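Local coordinates for protein enoyl-CoA hydratase (Mycobacterium avium subsp. paratuberculosis, PDB 4LK5) that probably catalyses the hydration of the double bond of enoyl-CoA thioesters, as a trimeric member of the crotonase-like enoyl-CoA hydratase/isomerase family, at residues L149-F162 and L210-V224. Numbering follows the deposited sequence.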
loop_
_atom_site.group_PDB
_atom_site.type_symbol
_atom_site.label_atom_id
_atom_site.label_comp_id
_atom_site.label_asym_id
_atom_site.label_seq_id
_atom_site.Cartn_x
_atom_site.Cartn_y
_atom_site.Cartn_z
ATOM N N LEU C 149 14.254 -1.847 5.072
ATOM C CA LEU C 149 12.915 -1.334 4.872
ATOM C C LEU C 149 12.423 -0.468 5.979
ATOM O O LEU C 149 11.440 0.237 5.811
ATOM C CB LEU C 149 11.930 -2.440 4.568
ATOM C CG LEU C 149 12.222 -2.999 3.177
ATOM C CD1 LEU C 149 11.701 -4.404 3.076
ATOM C CD2 LEU C 149 11.569 -2.127 2.127
ATOM N N ALA C 150 13.129 -0.457 7.089
ATOM C CA ALA C 150 12.822 0.477 8.151
ATOM C C ALA C 150 13.389 1.806 7.826
ATOM O O ALA C 150 12.981 2.795 8.418
ATOM C CB ALA C 150 13.401 -0.000 9.472
ATOM N N CYS C 151 14.349 1.843 6.909
ATOM C CA CYS C 151 14.981 3.111 6.569
ATOM C C CYS C 151 14.017 4.015 5.772
ATOM O O CYS C 151 12.872 3.634 5.492
ATOM C CB CYS C 151 16.290 2.838 5.854
ATOM S SG CYS C 151 17.450 1.935 6.936
ATOM N N ASP C 152 14.472 5.216 5.440
ATOM C CA ASP C 152 13.646 6.232 4.757
ATOM C C ASP C 152 13.884 6.256 3.255
ATOM O O ASP C 152 13.002 6.561 2.435
ATOM C CB ASP C 152 14.007 7.589 5.331
ATOM C CG ASP C 152 13.818 7.635 6.840
ATOM O OD1 ASP C 152 12.727 7.224 7.332
ATOM O OD2 ASP C 152 14.766 8.038 7.534
ATOM N N VAL C 153 15.106 5.938 2.904
ATOM C CA VAL C 153 15.527 5.953 1.541
ATOM C C VAL C 153 16.279 4.655 1.344
ATOM O O VAL C 153 17.120 4.305 2.167
ATOM C CB VAL C 153 16.446 7.179 1.311
ATOM C CG1 VAL C 153 17.158 7.077 -0.022
ATOM C CG2 VAL C 153 15.623 8.443 1.382
ATOM N N VAL C 154 15.957 3.932 0.282
ATOM C CA VAL C 154 16.684 2.718 -0.035
ATOM C C VAL C 154 17.262 2.799 -1.443
ATOM O O VAL C 154 16.536 2.808 -2.417
ATOM C CB VAL C 154 15.791 1.485 0.143
ATOM C CG1 VAL C 154 16.577 0.193 -0.013
ATOM C CG2 VAL C 154 15.146 1.529 1.503
ATOM N N LEU C 155 18.591 2.873 -1.522
ATOM C CA LEU C 155 19.324 2.915 -2.785
ATOM C C LEU C 155 19.907 1.534 -3.052
ATOM O O LEU C 155 20.610 0.985 -2.232
ATOM C CB LEU C 155 20.450 3.928 -2.685
ATOM C CG LEU C 155 20.175 5.442 -2.863
ATOM C CD1 LEU C 155 18.732 5.848 -2.759
ATOM C CD2 LEU C 155 21.013 6.252 -1.909
ATOM N N ALA C 156 19.577 0.984 -4.208
ATOM C CA ALA C 156 20.040 -0.309 -4.607
ATOM C C ALA C 156 20.893 -0.284 -5.900
ATOM O O ALA C 156 20.681 0.537 -6.798
ATOM C CB ALA C 156 18.849 -1.225 -4.782
ATOM N N SER C 157 21.889 -1.172 -5.929
ATOM C CA SER C 157 22.616 -1.557 -7.128
ATOM C C SER C 157 21.792 -2.516 -7.977
ATOM O O SER C 157 20.984 -3.303 -7.457
ATOM C CB SER C 157 23.906 -2.281 -6.730
ATOM O OG SER C 157 24.466 -2.960 -7.840
ATOM N N GLU C 158 22.029 -2.508 -9.280
ATOM C CA GLU C 158 21.439 -3.539 -10.120
ATOM C C GLU C 158 21.889 -4.938 -9.674
ATOM O O GLU C 158 21.192 -5.905 -9.934
ATOM C CB GLU C 158 21.702 -3.284 -11.610
ATOM C CG GLU C 158 20.837 -2.137 -12.104
ATOM C CD GLU C 158 20.697 -2.051 -13.606
ATOM O OE1 GLU C 158 21.741 -1.968 -14.289
ATOM O OE2 GLU C 158 19.530 -2.027 -14.081
ATOM N N ASN C 159 23.023 -5.033 -8.975
ATOM C CA ASN C 159 23.485 -6.316 -8.397
ATOM C C ASN C 159 22.693 -6.813 -7.189
ATOM O O ASN C 159 22.697 -8.001 -6.888
ATOM C CB ASN C 159 24.965 -6.230 -7.986
ATOM C CG ASN C 159 25.911 -6.273 -9.183
ATOM O OD1 ASN C 159 25.496 -6.529 -10.322
ATOM N ND2 ASN C 159 27.198 -6.021 -8.924
ATOM N N ALA C 160 22.025 -5.898 -6.502
ATOM C CA ALA C 160 21.288 -6.219 -5.291
ATOM C C ALA C 160 20.076 -7.067 -5.529
ATOM O O ALA C 160 19.486 -7.036 -6.591
ATOM C CB ALA C 160 20.867 -4.942 -4.596
ATOM N N PHE C 161 19.709 -7.830 -4.510
ATOM C CA PHE C 161 18.388 -8.437 -4.435
ATOM C C PHE C 161 17.916 -8.552 -2.992
ATOM O O PHE C 161 18.707 -8.480 -2.052
ATOM C CB PHE C 161 18.329 -9.801 -5.120
ATOM C CG PHE C 161 19.174 -10.871 -4.456
ATOM C CD1 PHE C 161 18.703 -11.565 -3.316
ATOM C CD2 PHE C 161 20.442 -11.200 -4.967
ATOM C CE1 PHE C 161 19.469 -12.549 -2.701
ATOM C CE2 PHE C 161 21.198 -12.186 -4.359
ATOM C CZ PHE C 161 20.715 -12.861 -3.224
ATOM N N PHE C 162 16.610 -8.761 -2.851
ATOM C CA PHE C 162 15.969 -8.843 -1.579
ATOM C C PHE C 162 15.304 -10.195 -1.381
ATOM O O PHE C 162 14.698 -10.756 -2.289
ATOM C CB PHE C 162 14.954 -7.704 -1.459
ATOM C CG PHE C 162 15.584 -6.350 -1.532
ATOM C CD1 PHE C 162 15.941 -5.792 -2.770
ATOM C CD2 PHE C 162 15.879 -5.650 -0.388
ATOM C CE1 PHE C 162 16.543 -4.538 -2.842
ATOM C CE2 PHE C 162 16.494 -4.406 -0.455
ATOM C CZ PHE C 162 16.833 -3.855 -1.682
ATOM N N LEU C 210 9.389 -0.918 -3.568
ATOM C CA LEU C 210 10.117 -1.394 -2.395
ATOM C C LEU C 210 11.369 -0.590 -2.138
ATOM O O LEU C 210 11.860 -0.599 -1.012
ATOM C CB LEU C 210 10.529 -2.871 -2.543
ATOM C CG LEU C 210 11.101 -3.625 -1.333
ATOM C CD1 LEU C 210 10.034 -3.782 -0.281
ATOM C CD2 LEU C 210 11.609 -5.016 -1.697
ATOM N N VAL C 211 11.925 0.059 -3.175
ATOM C CA VAL C 211 13.140 0.878 -3.004
ATOM C C VAL C 211 13.071 2.188 -3.750
ATOM O O VAL C 211 12.263 2.384 -4.647
ATOM C CB VAL C 211 14.435 0.157 -3.435
ATOM C CG1 VAL C 211 14.543 -1.194 -2.737
ATOM C CG2 VAL C 211 14.497 -0.024 -4.941
ATOM N N THR C 212 13.959 3.077 -3.358
ATOM C CA THR C 212 13.897 4.427 -3.787
ATOM C C THR C 212 14.523 4.569 -5.190
ATOM O O THR C 212 13.962 5.250 -6.090
ATOM C CB THR C 212 14.587 5.299 -2.734
ATOM O OG1 THR C 212 14.019 4.987 -1.447
ATOM C CG2 THR C 212 14.367 6.775 -3.052
ATOM N N ALA C 213 15.666 3.909 -5.390
ATOM C CA ALA C 213 16.337 3.956 -6.690
ATOM C C ALA C 213 17.292 2.802 -6.930
ATOM O O ALA C 213 17.825 2.225 -5.997
ATOM C CB ALA C 213 17.057 5.293 -6.869
ATOM N N VAL C 214 17.483 2.499 -8.207
ATOM C CA VAL C 214 18.370 1.442 -8.669
ATOM C C VAL C 214 19.410 2.116 -9.547
ATOM O O VAL C 214 19.084 2.977 -10.333
ATOM C CB VAL C 214 17.624 0.385 -9.528
ATOM C CG1 VAL C 214 18.582 -0.717 -9.993
ATOM C CG2 VAL C 214 16.434 -0.220 -8.765
ATOM N N TYR C 215 20.662 1.714 -9.420
ATOM C CA TYR C 215 21.717 2.247 -10.265
ATOM C C TYR C 215 22.520 1.099 -10.831
ATOM O O TYR C 215 22.741 0.115 -10.138
ATOM C CB TYR C 215 22.650 3.129 -9.457
ATOM C CG TYR C 215 21.937 4.215 -8.726
ATOM C CD1 TYR C 215 21.215 5.170 -9.407
ATOM C CD2 TYR C 215 21.985 4.301 -7.347
ATOM C CE1 TYR C 215 20.559 6.178 -8.733
ATOM C CE2 TYR C 215 21.328 5.303 -6.665
ATOM C CZ TYR C 215 20.614 6.230 -7.362
ATOM O OH TYR C 215 19.953 7.226 -6.692
ATOM N N PRO C 216 22.988 1.233 -12.083
ATOM C CA PRO C 216 23.961 0.247 -12.571
ATOM C C PRO C 216 25.143 0.102 -11.603
ATOM O O PRO C 216 25.604 1.100 -11.023
ATOM C CB PRO C 216 24.412 0.847 -13.914
ATOM C CG PRO C 216 23.255 1.695 -14.361
ATOM C CD PRO C 216 22.769 2.315 -13.072
ATOM N N ALA C 217 25.597 -1.131 -11.408
ATOM C CA ALA C 217 26.705 -1.426 -10.479
ATOM C C ALA C 217 27.894 -0.477 -10.624
ATOM O O ALA C 217 28.366 0.113 -9.637
ATOM C CB ALA C 217 27.158 -2.876 -10.639
ATOM N N ASP C 218 28.382 -0.299 -11.850
ATOM C CA ASP C 218 29.590 0.536 -12.027
ATOM C C ASP C 218 29.364 2.023 -11.647
ATOM O O ASP C 218 30.300 2.707 -11.235
ATOM C CB ASP C 218 30.218 0.351 -13.436
ATOM C CG ASP C 218 29.284 0.750 -14.570
ATOM O OD1 ASP C 218 28.176 1.271 -14.311
ATOM O OD2 ASP C 218 29.662 0.545 -15.739
ATOM N N GLU C 219 28.120 2.497 -11.746
ATOM C CA GLU C 219 27.729 3.860 -11.284
ATOM C C GLU C 219 27.224 3.963 -9.820
ATOM O O GLU C 219 27.123 5.078 -9.267
ATOM C CB GLU C 219 26.679 4.436 -12.244
ATOM C CG GLU C 219 27.205 4.608 -13.674
ATOM C CD GLU C 219 26.110 4.583 -14.712
ATOM O OE1 GLU C 219 25.237 5.476 -14.668
ATOM O OE2 GLU C 219 26.117 3.673 -15.570
ATOM N N PHE C 220 26.949 2.817 -9.180
ATOM C CA PHE C 220 26.358 2.789 -7.819
ATOM C C PHE C 220 26.998 3.672 -6.747
ATOM O O PHE C 220 26.298 4.429 -6.095
ATOM C CB PHE C 220 26.280 1.360 -7.273
ATOM C CG PHE C 220 25.450 1.241 -6.023
ATOM C CD1 PHE C 220 24.090 1.533 -6.055
ATOM C CD2 PHE C 220 26.020 0.834 -4.817
ATOM C CE1 PHE C 220 23.321 1.433 -4.925
ATOM C CE2 PHE C 220 25.247 0.736 -3.679
ATOM C CZ PHE C 220 23.894 1.037 -3.732
ATOM N N GLU C 221 28.303 3.560 -6.535
ATOM C CA GLU C 221 28.946 4.302 -5.431
ATOM C C GLU C 221 28.842 5.811 -5.611
ATOM O O GLU C 221 28.522 6.530 -4.681
ATOM C CB GLU C 221 30.394 3.845 -5.196
ATOM C CG GLU C 221 30.472 2.561 -4.371
ATOM C CD GLU C 221 31.898 2.074 -4.083
ATOM O OE1 GLU C 221 32.897 2.791 -4.373
ATOM O OE2 GLU C 221 32.021 0.945 -3.560
ATOM N N ALA C 222 29.046 6.277 -6.829
ATOM C CA ALA C 222 29.000 7.716 -7.113
ATOM C C ALA C 222 27.605 8.257 -6.896
ATOM O O ALA C 222 27.433 9.358 -6.388
ATOM C CB ALA C 222 29.443 7.988 -8.553
ATOM N N GLU C 223 26.610 7.478 -7.313
ATOM C CA GLU C 223 25.220 7.892 -7.172
ATOM C C GLU C 223 24.775 7.996 -5.710
ATOM O O GLU C 223 24.130 8.975 -5.301
ATOM C CB GLU C 223 24.324 6.954 -7.946
ATOM C CG GLU C 223 24.307 7.285 -9.417
ATOM C CD GLU C 223 23.870 8.731 -9.673
ATOM O OE1 GLU C 223 23.094 9.334 -8.874
ATOM O OE2 GLU C 223 24.307 9.283 -10.685
ATOM N N VAL C 224 25.149 7.005 -4.917
ATOM C CA VAL C 224 24.859 7.061 -3.501
ATOM C C VAL C 224 25.355 8.391 -3.022
ATOM O O VAL C 224 24.595 9.153 -2.450
ATOM C CB VAL C 224 25.476 5.865 -2.722
ATOM C CG1 VAL C 224 25.451 6.092 -1.225
ATOM C CG2 VAL C 224 24.716 4.607 -3.071
HETATM O O HOH W 1 12.421 6.719 -0.259
#
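Strands 153-157 and 213-215 pair in parallel at the edge of the main sheet, with Leu155 beside Ala213, Ala156 beside Val214 and Ser157 beside Tyr215. Ala156 N gives a nearly straight bond to Ala213 O (2.8 Å, 173°). Ala156 O then accepts from Tyr215 N, and Tyr215 O from Glu158 N. At the start of the pairing, Thr212 bonds through its side chain. With OG1 beside its own backbone N (chi1 -52°), the hydroxyl and N-H of Thr212 face Val154 together. Thr212 OG1 accepts from Val154 N at 2.8 Å and 170°, and Thr212 N donates to Val154 O. A second, longer bond reaches Val154 O from Ala213 N at 3.3 Å. Thr212 OG1 also donates to a water, which in turn donates to Asp152 O. Within this chain 213-215 is one of the two outermost strands of the crotonase-fold sheet, and strand 132-136 flanks 153-157 on its other side. Helix 217-233 follows at once and turns back across the face that carries Leu155 and Ser157. The Phe220 ring packs against this face, with Leu155 O at its edge. Ser157 CB lies over one side of the ring, 4.0 Å from its centroid, in a CH-pi contact, and Val224 CG2 covers the opposite side. The Tyr215 ring presents its edge, through CE2, to Leu155 CG at 4.0 Å. Ser157 OG accepts from Asn159 N, forming an ST turn. On the face of Ala156 and Val214, covered by helix 202-208, Val214 CG1 meets Glu158 CG. Before Thr212, Val211 CG1 touches Val154 CG1 and Phe162 CZ, each at 3.7 Å, while Leu210 CD2 lies over a face of the Phe162 ring. Ile188 of the second subunit packs on both Val154 and Thr212.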